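Local structure of dihydrolipoyl dehydrogenase (Elizabethkingia anophelis NUHP1, 6UZI) at residues Phe68-Ala71 against Lys72-Ala76; Gln230-Leu233 against Lys234-Met238; Gly336-Val339 against Ala340-Ala344; Ser442-Asp445 against Ile446-Ser450. The protein probably catalyses the NAD(+)-dependent oxidation of protein-bound dihydrolipoyl groups back to lipoyl groups, working with one FAD in each subunit. All coordinates share one frame; numbering follows the deposited sequence.

In the fold
Followed from the N terminus, the four contacts each join adjacent segments within a single helix or at its end. None closes a long loop, and they follow one another in series without nesting or crossing. Contact 1 finishes helix 55-73 at the subunit interface, and contact 2, centred about 17 Å from it, ends helix 223-236 beside a parallel sheet. Contact 3 lies in helix 329-343, which packs on helix 21-32 and strand 316-318, on the opposite side of the chain's centre from both. Contact 4 starts and ends the short helix 443-447 in the dimerisation domain. Contacts 3 and 4, about 35 Å apart between centres within one chain, are tied across the dimer by E341 and R448.

Contact 1: Phe68-Ala71 against Lys72-Ala76; sequences FENA and KHTFA
F68 begins the sequence with its carbonyl O accepting from K72 N (3.1 Å), an ordinary helical bond, while CE2 of its ring and CD of the lysine chain only graze each other. One residue on, E69 reaches H73, a turn further along the chain. The bend at chi2 (79°) turns its carboxylate to the edge of the H73 ring, where OE2 takes the ND1 hydrogen in a nearly straight bond of 2.6 Å. The carboxylate oxygen lies in the imidazole plane; the ring nitrogen stands above the carboxylate plane, the two flat groups being 57° apart. N70 contributes mainly its carbonyl: O receives T74 N at 2.7 Å, H73 N at 3.1 Å and the hydroxyl OG1 of T74 at 2.8 Å, the amide of T74 alone approaching in the carbonyl plane. A71 closes the walk by setting CA over the centre of the F75 ring, 3.5 Å from its centroid, a CH-pi contact with CB near CE2. The same two residues pack against F75 and A71 of the second subunit. This is a helix C-terminus, with a His-carboxylate bond across its last turn, that ends helix 55-73 at the dimer interface.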
ATOM      1  N   PHE A  68       9.531 -16.883  -3.127  1.00 32.13           N
ATOM      2  CA  PHE A  68      10.026 -18.205  -2.753  1.00 36.09           C
ATOM      3  C   PHE A  68       9.494 -18.637  -1.390  1.00 44.16           C
ATOM      4  O   PHE A  68       9.178 -19.815  -1.183  1.00 43.33           O
ATOM      5  CB  PHE A  68      11.558 -18.207  -2.762  1.00 34.84           C
ATOM      6  CG  PHE A  68      12.167 -19.543  -2.423  1.00 39.21           C
ATOM      7  CD1 PHE A  68      12.226 -20.558  -3.365  1.00 42.90           C
ATOM      8  CD2 PHE A  68      12.682 -19.784  -1.157  1.00 47.74           C
ATOM      9  CE1 PHE A  68      12.783 -21.791  -3.050  1.00 41.11           C
ATOM     10  CE2 PHE A  68      13.239 -21.013  -0.838  1.00 43.37           C
ATOM     11  CZ  PHE A  68      13.292 -22.015  -1.790  1.00 35.57           C
ATOM     12  N   GLU A  69       9.395 -17.696  -0.445  1.00 47.45           N
ATOM     13  CA  GLU A  69       8.862 -18.019   0.876  1.00 43.15           C
ATOM     14  C   GLU A  69       7.420 -18.501   0.790  1.00 37.55           C
ATOM     15  O   GLU A  69       7.042 -19.481   1.443  1.00 38.79           O
ATOM     16  CB  GLU A  69       8.952 -16.801   1.794  1.00 41.16           C
ATOM     17  CG  GLU A  69       8.064 -16.907   3.013  1.00 48.59           C
ATOM     18  CD  GLU A  69       8.656 -17.776   4.104  1.00 59.21           C
ATOM     19  OE1 GLU A  69       9.901 -17.912   4.152  1.00 57.12           O
ATOM     20  OE2 GLU A  69       7.868 -18.328   4.903  1.00 61.51           O
ATOM     21  N   ASN A  70       6.599 -17.828  -0.010  1.00 42.87           N
ATOM     22  CA  ASN A  70       5.209 -18.246  -0.144  1.00 51.37           C
ATOM     23  C   ASN A  70       5.122 -19.637  -0.753  1.00 56.48           C
ATOM     24  O   ASN A  70       4.431 -20.517  -0.224  1.00 65.60           O
ATOM     25  CB  ASN A  70       4.440 -17.235  -0.991  1.00 32.49           C
ATOM     26  CG  ASN A  70       4.343 -15.888  -0.323  1.00 47.30           C
ATOM     27  OD1 ASN A  70       4.123 -15.795   0.885  1.00 41.96           O
ATOM     28  ND2 ASN A  70       4.522 -14.825  -1.105  1.00 62.72           N
ATOM     29  N   ALA A  71       5.851 -19.861  -1.851  1.00 50.73           N
ATOM     30  CA  ALA A  71       5.801 -21.147  -2.537  1.00 47.04           C
ATOM     31  C   ALA A  71       6.189 -22.294  -1.613  1.00 49.82           C
ATOM     32  O   ALA A  71       5.600 -23.381  -1.678  1.00 51.15           O
ATOM     33  CB  ALA A  71       6.713 -21.112  -3.764  1.00 46.34           C
ATOM     34  N   LYS A  72       7.141 -22.055  -0.709  1.00 47.62           N
ATOM     35  CA  LYS A  72       7.634 -23.127   0.144  1.00 53.09           C
ATOM     36  C   LYS A  72       6.705 -23.405   1.320  1.00 51.14           C
ATOM     37  O   LYS A  72       6.683 -24.532   1.821  1.00 53.44           O
ATOM     38  CB  LYS A  72       9.041 -22.790   0.653  1.00 60.09           C
ATOM     39  CG  LYS A  72       9.766 -23.959   1.308  1.00 72.86           C
ATOM     40  CD  LYS A  72      11.212 -23.636   1.679  1.00 81.61           C
ATOM     41  CE  LYS A  72      11.297 -22.559   2.757  1.00 92.01           C
ATOM     42  NZ  LYS A  72      12.644 -22.477   3.405  1.00 89.30           N
ATOM     43  N   HIS A  73       5.933 -22.411   1.773  1.00 40.55           N
ATOM     44  CA  HIS A  73       5.209 -22.533   3.029  1.00 38.61           C
ATOM     45  C   HIS A  73       3.710 -22.318   2.946  1.00 45.79           C
ATOM     46  O   HIS A  73       3.001 -22.781   3.848  1.00 48.57           O
ATOM     47  CB  HIS A  73       5.772 -21.547   4.063  1.00 46.09           C
ATOM     48  CG  HIS A  73       7.150 -21.894   4.527  1.00 51.28           C
ATOM     49  ND1 HIS A  73       8.089 -20.939   4.846  1.00 52.14           N
ATOM     50  CD2 HIS A  73       7.750 -23.092   4.721  1.00 51.76           C
ATOM     51  CE1 HIS A  73       9.210 -21.533   5.213  1.00 58.07           C
ATOM     52  NE2 HIS A  73       9.030 -22.840   5.146  1.00 53.72           N
ATOM     53  N   THR A  74       3.196 -21.653   1.906  1.00 46.60           N
ATOM     54  CA  THR A  74       1.779 -21.316   1.861  1.00 45.35           C
ATOM     55  C   THR A  74       1.041 -21.833   0.635  1.00 47.68           C
ATOM     56  O   THR A  74      -0.196 -21.794   0.627  1.00 47.77           O
ATOM     57  CB  THR A  74       1.577 -19.795   1.932  1.00 46.72           C
ATOM     58  OG1 THR A  74       2.131 -19.183   0.764  1.00 61.60           O
ATOM     59  CG2 THR A  74       2.261 -19.221   3.153  1.00 41.28           C
ATOM     60  N   PHE A  75       1.747 -22.301  -0.398  1.00 44.95           N
ATOM     61  CA  PHE A  75       1.073 -22.670  -1.641  1.00 48.08           C
ATOM     62  C   PHE A  75       0.086 -23.816  -1.439  1.00 55.01           C
ATOM     63  O   PHE A  75      -0.995 -23.821  -2.040  1.00 61.33           O
ATOM     64  CB  PHE A  75       2.097 -23.027  -2.717  1.00 42.61           C
ATOM     65  CG  PHE A  75       2.509 -21.862  -3.572  1.00 47.79           C
ATOM     66  CD1 PHE A  75       2.279 -20.561  -3.155  1.00 40.64           C
ATOM     67  CD2 PHE A  75       3.111 -22.070  -4.804  1.00 51.06           C
ATOM     68  CE1 PHE A  75       2.660 -19.489  -3.947  1.00 39.88           C
ATOM     69  CE2 PHE A  75       3.491 -21.008  -5.598  1.00 41.12           C
ATOM     70  CZ  PHE A  75       3.264 -19.714  -5.171  1.00 34.88           C
ATOM     71  N   ALA A  76       0.436 -24.796  -0.603  1.00 55.25           N
ATOM     72  CA  ALA A  76      -0.482 -25.903  -0.348  1.00 38.78           C
ATOM     73  C   ALA A  76      -1.777 -25.409   0.282  1.00 52.36           C
ATOM     74  O   ALA A  76      -2.871 -25.817  -0.125  1.00 57.55           O
ATOM     75  CB  ALA A  76       0.182 -26.945   0.548  1.00 39.06           C
TER

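Contact 2: Gln230-Leu233 against Lys234-Met238; sequences QKTL and KKQGM
T232 and Q236, neighbours one turn apart, belong to a local contact at the C-terminal end of helix 223-236, within the beta-alpha-beta unit formed with strands 207-211 and 239-241. Their side chains run together in the same direction, and Q236 NE2 donates to T232 OG1 at 3.1 Å with the acceptor close to the amide plane. The glutamine chain is extended beyond CG (chi2 172°), which carries its amide back along the helix to that hydroxyl. L233 crosses this chain at an angle, its CD2 3.7 Å from Q236 OE1, and its CD1 makes a distant apolar contact with SD of M238 (4.3 Å). On another side Q230 and K234 travel alongside each other, NE2 lying 3.2 Å from CE. The backbone ends in a Schellman motif: G237, with phi 116°, lets M238 N return to L233 O (3.0 Å) and G237 N to K234 O (3.0 Å). L233 and M238 also touch S199 of helix 192-203. At the polar edge D402 receives both a hydrogen bond involving T232 OG1 and a salt bridge from K235 NZ. The chemistry implies a divided helix end: an apolar face set against the Rossmann-type core, and a threonine hydroxyl held between an amide and a carboxylate whose charge the lysine would partly balance.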
ATOM      1  N   GLN A 230      11.332  -7.804  16.038  1.00 35.45           N
ATOM      2  CA  GLN A 230      12.081  -8.953  16.530  1.00 32.41           C
ATOM      3  C   GLN A 230      11.162 -10.146  16.739  1.00 29.78           C
ATOM      4  O   GLN A 230      11.545 -11.286  16.458  1.00 27.19           O
ATOM      5  CB  GLN A 230      12.830  -8.606  17.816  1.00 26.63           C
ATOM      6  CG  GLN A 230      13.827  -9.685  18.238  1.00 27.69           C
ATOM      7  CD  GLN A 230      14.451  -9.425  19.598  1.00 34.59           C
ATOM      8  OE1 GLN A 230      14.384  -8.316  20.126  1.00 28.48           O
ATOM      9  NE2 GLN A 230      15.073 -10.450  20.166  1.00 38.31           N
ATOM     10  N   LYS A 231       9.936  -9.896  17.209  1.00 39.42           N
ATOM     11  CA  LYS A 231       8.969 -10.973  17.420  1.00 39.60           C
ATOM     12  C   LYS A 231       8.628 -11.699  16.117  1.00 35.24           C
ATOM     13  O   LYS A 231       8.577 -12.935  16.082  1.00 38.20           O
ATOM     14  CB  LYS A 231       7.705 -10.401  18.062  1.00 29.57           C
ATOM     15  CG  LYS A 231       6.617 -11.410  18.347  1.00 36.05           C
ATOM     16  CD  LYS A 231       5.410 -10.714  18.961  1.00 44.60           C
ATOM     17  CE  LYS A 231       4.120 -11.418  18.567  1.00 62.50           C
ATOM     18  NZ  LYS A 231       2.889 -10.793  19.143  1.00 73.04           N
ATOM     19  N   THR A 232       8.429 -10.956  15.024  1.00 27.81           N
ATOM     20  CA  THR A 232       8.026 -11.597  13.776  1.00 37.08           C
ATOM     21  C   THR A 232       9.223 -12.216  13.070  1.00 35.54           C
ATOM     22  O   THR A 232       9.104 -13.282  12.457  1.00 35.89           O
ATOM     23  CB  THR A 232       7.288 -10.592  12.861  1.00 33.60           C
ATOM     24  OG1 THR A 232       6.907 -11.229  11.633  1.00 33.62           O
ATOM     25  CG2 THR A 232       8.149  -9.378  12.530  1.00 26.60           C
ATOM     26  N   LEU A 233      10.385 -11.572  13.145  1.00 26.40           N
ATOM     27  CA  LEU A 233      11.568 -12.140  12.512  1.00 36.67           C
ATOM     28  C   LEU A 233      12.001 -13.436  13.195  1.00 34.16           C
ATOM     29  O   LEU A 233      12.415 -14.387  12.520  1.00 37.18           O
ATOM     30  CB  LEU A 233      12.687 -11.098  12.501  1.00 40.79           C
ATOM     31  CG  LEU A 233      12.505  -9.958  11.490  1.00 35.60           C
ATOM     32  CD1 LEU A 233      13.653  -8.957  11.556  1.00 27.36           C
ATOM     33  CD2 LEU A 233      12.350 -10.496  10.075  1.00 32.68           C
ATOM     34  N   LYS A 234      11.873 -13.511  14.527  1.00 32.52           N
ATOM     35  CA  LYS A 234      12.119 -14.781  15.208  1.00 35.64           C
ATOM     36  C   LYS A 234      11.148 -15.843  14.726  1.00 39.39           C
ATOM     37  O   LYS A 234      11.535 -16.993  14.495  1.00 44.30           O
ATOM     38  CB  LYS A 234      11.994 -14.645  16.739  1.00 31.63           C
ATOM     39  CG  LYS A 234      13.144 -13.949  17.506  1.00 43.59           C
ATOM     40  CD  LYS A 234      13.015 -14.230  19.028  1.00 53.28           C
ATOM     41  CE  LYS A 234      13.954 -13.383  19.896  1.00 56.74           C
ATOM     42  NZ  LYS A 234      15.348 -13.873  19.907  1.00 42.51           N
ATOM     43  N   LYS A 235       9.882 -15.465  14.556  1.00 45.54           N
ATOM     44  CA  LYS A 235       8.879 -16.400  14.076  1.00 43.16           C
ATOM     45  C   LYS A 235       9.232 -16.916  12.696  1.00 36.21           C
ATOM     46  O   LYS A 235       8.890 -18.051  12.357  1.00 43.52           O
ATOM     47  CB  LYS A 235       7.503 -15.725  14.083  1.00 40.46           C
ATOM     48  CG  LYS A 235       6.323 -16.634  13.770  1.00 47.06           C
ATOM     49  CD  LYS A 235       5.022 -15.841  13.839  1.00 51.21           C
ATOM     50  CE  LYS A 235       4.509 -15.445  12.469  1.00 52.12           C
ATOM     51  NZ  LYS A 235       3.017 -15.380  12.475  1.00 51.12           N
ATOM     52  N   GLN A 236       9.948 -16.120  11.907  1.00 35.11           N
ATOM     53  CA  GLN A 236      10.361 -16.511  10.566  1.00 37.63           C
ATOM     54  C   GLN A 236      11.635 -17.342  10.556  1.00 41.55           C
ATOM     55  O   GLN A 236      11.992 -17.878   9.502  1.00 49.10           O
ATOM     56  CB  GLN A 236      10.567 -15.261   9.716  1.00 38.09           C
ATOM     57  CG  GLN A 236       9.303 -14.448   9.561  1.00 36.83           C
ATOM     58  CD  GLN A 236       9.537 -13.120   8.892  1.00 41.34           C
ATOM     59  OE1 GLN A 236      10.427 -12.976   8.053  1.00 35.89           O
ATOM     60  NE2 GLN A 236       8.758 -12.120   9.294  1.00 48.63           N
ATOM     61  N   GLY A 237      12.328 -17.455  11.683  1.00 36.32           N
ATOM     62  CA  GLY A 237      13.517 -18.277  11.777  1.00 33.37           C
ATOM     63  C   GLY A 237      14.796 -17.526  12.076  1.00 44.55           C
ATOM     64  O   GLY A 237      15.836 -18.172  12.288  1.00 47.01           O
ATOM     65  N   MET A 238      14.780 -16.196  12.096  1.00 38.32           N
ATOM     66  CA  MET A 238      16.002 -15.459  12.381  1.00 37.17           C
ATOM     67  C   MET A 238      16.345 -15.583  13.863  1.00 39.98           C
ATOM     68  O   MET A 238      15.464 -15.573  14.729  1.00 46.18           O
ATOM     69  CB  MET A 238      15.849 -13.988  11.986  1.00 27.50           C
ATOM     70  CG  MET A 238      17.169 -13.272  11.719  1.00 29.16           C
ATOM     71  SD  MET A 238      16.942 -11.630  11.004  1.00 40.01           S
ATOM     72  CE  MET A 238      16.406 -11.991   9.334  1.00 33.44           C
TER

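Contact 3: Gly336-Val339 against Ala340-Ala344; sequences GVFV and AETLA
F338 and T342 meet at an angle: the threonine hydroxyl stands over one face of the phenyl ring, displaced toward its rim, with OG1 3.6 Å from CE2. The same hydroxyl bonds to F338 O at 3.1 Å, approaching the carbonyl from one face while T342 N, at 2.9 Å, comes from the other. Chi1 of -75° brings OG1 back beside the threonine's own nitrogen and thus within range of that carbonyl one turn earlier. V337 and E341 instead lie alongside each other, so that CG1 of the valine flanks the glutamate carboxylate. The third pair, V339 and L343, also points in a common direction, and CG1 meets CD1 at 4.0 Å. The backbone that carries these groups is regular, as in L343 N to V339 O at 2.7 Å. The buried carboxylate of E341 is satisfied from outside, through R29 of helix 21-32 and R448 of the second subunit. Helix 329-343 packs on helix 21-32 and strand 316-318 near the FAD site: V337 and A340 face helix 21-32, V339, T342 and L343 rest on Y317 of strand 316-318, and P348 in the following loop covers F338 and T342.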
ATOM      1  N   GLY A 336      17.994  18.058  -1.951  1.00 37.37           N
ATOM      2  CA  GLY A 336      18.422  18.525  -3.262  1.00 26.39           C
ATOM      3  C   GLY A 336      17.462  19.536  -3.861  1.00 31.20           C
ATOM      4  O   GLY A 336      17.884  20.579  -4.372  1.00 29.18           O
ATOM      5  N   VAL A 337      16.155  19.256  -3.781  1.00 30.53           N
ATOM      6  CA  VAL A 337      15.154  20.215  -4.243  1.00 35.89           C
ATOM      7  C   VAL A 337      15.214  21.491  -3.414  1.00 35.76           C
ATOM      8  O   VAL A 337      15.012  22.598  -3.929  1.00 37.75           O
ATOM      9  CB  VAL A 337      13.748  19.588  -4.200  1.00 32.93           C
ATOM     10  CG1 VAL A 337      12.706  20.615  -4.590  1.00 30.15           C
ATOM     11  CG2 VAL A 337      13.683  18.385  -5.117  1.00 41.58           C
ATOM     12  N   PHE A 338      15.500  21.353  -2.120  1.00 39.51           N
ATOM     13  CA  PHE A 338      15.597  22.514  -1.245  1.00 38.52           C
ATOM     14  C   PHE A 338      16.714  23.446  -1.699  1.00 40.15           C
ATOM     15  O   PHE A 338      16.513  24.662  -1.817  1.00 46.05           O
ATOM     16  CB  PHE A 338      15.818  22.059   0.202  1.00 27.76           C
ATOM     17  CG  PHE A 338      15.949  23.191   1.187  1.00 29.25           C
ATOM     18  CD1 PHE A 338      14.840  23.649   1.883  1.00 38.98           C
ATOM     19  CD2 PHE A 338      17.179  23.794   1.423  1.00 29.56           C
ATOM     20  CE1 PHE A 338      14.955  24.696   2.796  1.00 42.43           C
ATOM     21  CE2 PHE A 338      17.297  24.840   2.330  1.00 31.81           C
ATOM     22  CZ  PHE A 338      16.187  25.288   3.017  1.00 33.16           C
ATOM     23  N   VAL A 339      17.905  22.894  -1.955  1.00 28.62           N
ATOM     24  CA  VAL A 339      19.028  23.749  -2.333  1.00 40.44           C
ATOM     25  C   VAL A 339      18.768  24.421  -3.677  1.00 46.21           C
ATOM     26  O   VAL A 339      18.991  25.630  -3.834  1.00 37.63           O
ATOM     27  CB  VAL A 339      20.344  22.950  -2.338  1.00 40.64           C
ATOM     28  CG1 VAL A 339      21.449  23.768  -2.970  1.00 44.60           C
ATOM     29  CG2 VAL A 339      20.739  22.587  -0.914  1.00 40.67           C
ATOM     30  N   ALA A 340      18.246  23.667  -4.649  1.00 41.22           N
ATOM     31  CA  ALA A 340      17.985  24.238  -5.966  1.00 37.23           C
ATOM     32  C   ALA A 340      17.018  25.412  -5.875  1.00 42.28           C
ATOM     33  O   ALA A 340      17.255  26.473  -6.465  1.00 45.06           O
ATOM     34  CB  ALA A 340      17.438  23.163  -6.909  1.00 29.86           C
ATOM     35  N   GLU A 341      15.923  25.245  -5.131  1.00 37.48           N
ATOM     36  CA  GLU A 341      14.968  26.339  -5.000  1.00 40.59           C
ATOM     37  C   GLU A 341      15.556  27.495  -4.203  1.00 44.52           C
ATOM     38  O   GLU A 341      15.289  28.662  -4.515  1.00 44.02           O
ATOM     39  CB  GLU A 341      13.681  25.818  -4.362  1.00 37.69           C
ATOM     40  CG  GLU A 341      12.876  24.947  -5.308  1.00 35.86           C
ATOM     41  CD  GLU A 341      11.721  24.254  -4.641  1.00 36.03           C
ATOM     42  OE1 GLU A 341      11.411  24.602  -3.487  1.00 50.57           O
ATOM     43  OE2 GLU A 341      11.124  23.355  -5.272  1.00 35.94           O
ATOM     44  N   THR A 342      16.402  27.193  -3.215  1.00 38.55           N
ATOM     45  CA  THR A 342      17.100  28.246  -2.488  1.00 39.93           C
ATOM     46  C   THR A 342      18.030  29.021  -3.414  1.00 41.67           C
ATOM     47  O   THR A 342      18.084  30.255  -3.360  1.00 39.71           O
ATOM     48  CB  THR A 342      17.876  27.635  -1.318  1.00 46.39           C
ATOM     49  OG1 THR A 342      16.965  27.286  -0.268  1.00 51.83           O
ATOM     50  CG2 THR A 342      18.940  28.602  -0.787  1.00 35.31           C
ATOM     51  N   LEU A 343      18.759  28.315  -4.282  1.00 48.36           N
ATOM     52  CA  LEU A 343      19.636  28.982  -5.238  1.00 41.42           C
ATOM     53  C   LEU A 343      18.857  29.882  -6.179  1.00 37.19           C
ATOM     54  O   LEU A 343      19.410  30.845  -6.721  1.00 43.46           O
ATOM     55  CB  LEU A 343      20.421  27.948  -6.044  1.00 41.39           C
ATOM     56  CG  LEU A 343      21.547  27.235  -5.308  1.00 30.80           C
ATOM     57  CD1 LEU A 343      22.121  26.128  -6.168  1.00 29.58           C
ATOM     58  CD2 LEU A 343      22.592  28.256  -4.974  1.00 31.45           C
ATOM     59  N   ALA A 344      17.584  29.581  -6.396  1.00 44.23           N
ATOM     60  CA  ALA A 344      16.744  30.351  -7.297  1.00 44.40           C
ATOM     61  C   ALA A 344      16.072  31.537  -6.617  1.00 47.32           C
ATOM     62  O   ALA A 344      15.261  32.215  -7.256  1.00 46.74           O
ATOM     63  CB  ALA A 344      15.686  29.442  -7.922  1.00 41.24           C
TER

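Contact 4: Ser442-Asp445 against Ile446-Ser450; sequences SAED and IARIS
A capping box made by S442 and D445 opens the short helix 443-447 of the dimerisation domain; I446 and A447 complete that helix, and R448 follows it. In the box, D445 N donates to S442 OG at 3.0 Å, and S442 N returns a nearly straight bond (177°) of 3.1 Å to D445 OD2, reaching that oxygen from above the carboxylate plane. The aspartate adopts chi1 -74°, with CG beside its own nitrogen, which brings the carboxylate round to the start of the helix. From there I446 N bonds to S442 O at 3.2 Å and A447 N to A443 O at 2.9 Å. The side chains of E444 and R448 then run next to each other in one direction. Their salt bridge is weak: OE2 of E444 lies 3.4 Å from NE of R448, near the guanidinium plane, and the carboxylate is turned 49° against that plane. Another nitrogen of the same group, NH1, forms a salt bridge with E341 of the second subunit. Within the chain, I446 and A447 pack on helix 458-469, which carries the zinc ligand E458, and K461 of that helix binds the carbonyls of A447 and I449. Chemically, a helix of barely more than one turn is held by the capping box at its start, while an arginine just past its end shares its charge between a weakly bonded local carboxylate and a partner across the dimer, probably the stronger tie.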
ATOM      1  N   SER A 442      -5.805  15.557  13.773  1.00 44.37           N
ATOM      2  CA  SER A 442      -6.035  14.906  15.049  1.00 44.26           C
ATOM      3  C   SER A 442      -6.397  13.442  14.828  1.00 45.45           C
ATOM      4  O   SER A 442      -6.737  13.020  13.719  1.00 41.49           O
ATOM      5  CB  SER A 442      -7.147  15.619  15.816  1.00 35.00           C
ATOM      6  OG  SER A 442      -8.394  15.381  15.193  1.00 38.98           O
ATOM      7  N   ALA A 443      -6.307  12.659  15.908  1.00 38.43           N
ATOM      8  CA  ALA A 443      -6.749  11.270  15.836  1.00 36.50           C
ATOM      9  C   ALA A 443      -8.220  11.193  15.442  1.00 39.70           C
ATOM     10  O   ALA A 443      -8.623  10.323  14.664  1.00 43.02           O
ATOM     11  CB  ALA A 443      -6.514  10.571  17.174  1.00 36.29           C
ATOM     12  N   GLU A 444      -9.031  12.119  15.954  1.00 36.42           N
ATOM     13  CA  GLU A 444     -10.434  12.164  15.577  1.00 38.41           C
ATOM     14  C   GLU A 444     -10.595  12.446  14.087  1.00 43.67           C
ATOM     15  O   GLU A 444     -11.483  11.883  13.434  1.00 39.37           O
ATOM     16  CB  GLU A 444     -11.148  13.226  16.410  1.00 38.94           C
ATOM     17  CG  GLU A 444     -12.625  13.359  16.122  1.00 41.28           C
ATOM     18  CD  GLU A 444     -13.267  14.359  17.037  1.00 58.03           C
ATOM     19  OE1 GLU A 444     -12.525  14.976  17.833  1.00 64.78           O
ATOM     20  OE2 GLU A 444     -14.499  14.529  16.966  1.00 58.98           O
ATOM     21  N   ASP A 445      -9.756  13.327  13.533  1.00 36.70           N
ATOM     22  CA  ASP A 445      -9.836  13.628  12.106  1.00 37.76           C
ATOM     23  C   ASP A 445      -9.700  12.361  11.276  1.00 46.44           C
ATOM     24  O   ASP A 445     -10.540  12.069  10.417  1.00 56.25           O
ATOM     25  CB  ASP A 445      -8.756  14.632  11.707  1.00 41.71           C
ATOM     26  CG  ASP A 445      -9.062  16.043  12.167  1.00 51.46           C
ATOM     27  OD1 ASP A 445     -10.240  16.339  12.471  1.00 61.82           O
ATOM     28  OD2 ASP A 445      -8.117  16.860  12.208  1.00 48.04           O
ATOM     29  N   ILE A 446      -8.643  11.589  11.532  1.00 38.59           N
ATOM     30  CA  ILE A 446      -8.400  10.366  10.778  1.00 35.47           C
ATOM     31  C   ILE A 446      -9.480   9.333  11.066  1.00 35.96           C
ATOM     32  O   ILE A 446      -9.888   8.577  10.176  1.00 41.90           O
ATOM     33  CB  ILE A 446      -6.990   9.836  11.099  1.00 36.43           C
ATOM     34  CG1 ILE A 446      -5.954  10.879  10.686  1.00 31.72           C
ATOM     35  CG2 ILE A 446      -6.724   8.501  10.408  1.00 28.15           C
ATOM     36  CD1 ILE A 446      -6.085  11.319   9.239  1.00 29.16           C
ATOM     37  N   ALA A 447      -9.971   9.295  12.304  1.00 36.70           N
ATOM     38  CA  ALA A 447     -10.978   8.310  12.676  1.00 34.45           C
ATOM     39  C   ALA A 447     -12.290   8.490  11.920  1.00 46.22           C
ATOM     40  O   ALA A 447     -13.022   7.512  11.733  1.00 46.99           O
ATOM     41  CB  ALA A 447     -11.239   8.395  14.177  1.00 35.49           C
ATOM     42  N   ARG A 448     -12.572   9.692  11.425  1.00 49.36           N
ATOM     43  CA  ARG A 448     -13.838   9.989  10.773  1.00 52.19           C
ATOM     44  C   ARG A 448     -13.751   9.961   9.256  1.00 60.73           C
ATOM     45  O   ARG A 448     -14.775  10.140   8.588  1.00 66.23           O
ATOM     46  CB  ARG A 448     -14.357  11.349  11.240  1.00 52.86           C
ATOM     47  CG  ARG A 448     -14.874  11.317  12.662  1.00 54.73           C
ATOM     48  CD  ARG A 448     -15.366  12.673  13.120  1.00 56.60           C
ATOM     49  NE  ARG A 448     -15.837  12.616  14.501  1.00 62.35           N
ATOM     50  CZ  ARG A 448     -17.007  12.106  14.873  1.00 71.23           C
ATOM     51  NH1 ARG A 448     -17.846  11.617  13.966  1.00 72.25           N
ATOM     52  NH2 ARG A 448     -17.341  12.093  16.157  1.00 76.16           N
ATOM     53  N   ILE A 449     -12.565   9.762   8.705  1.00 57.20           N
ATOM     54  CA  ILE A 449     -12.355   9.736   7.265  1.00 51.01           C
ATOM     55  C   ILE A 449     -12.628   8.336   6.738  1.00 48.93           C
ATOM     56  O   ILE A 449     -12.264   7.340   7.370  1.00 48.12           O
ATOM     57  CB  ILE A 449     -10.927  10.203   6.929  1.00 47.53           C
ATOM     58  CG1 ILE A 449     -10.830  11.725   7.052  1.00 35.15           C
ATOM     59  CG2 ILE A 449     -10.481   9.703   5.568  1.00 54.99           C
ATOM     60  CD1 ILE A 449      -9.477  12.261   6.715  1.00 33.55           C
ATOM     61  N   SER A 450     -13.268   8.257   5.573  1.00 50.17           N
ATOM     62  CA  SER A 450     -13.541   6.968   4.950  1.00 45.52           C
ATOM     63  C   SER A 450     -12.254   6.261   4.558  1.00 45.94           C
ATOM     64  O   SER A 450     -11.396   6.836   3.884  1.00 47.96           O
ATOM     65  CB  SER A 450     -14.410   7.138   3.711  1.00 47.54           C
ATOM     66  OG  SER A 450     -14.746   5.868   3.183  1.00 45.72           O
TER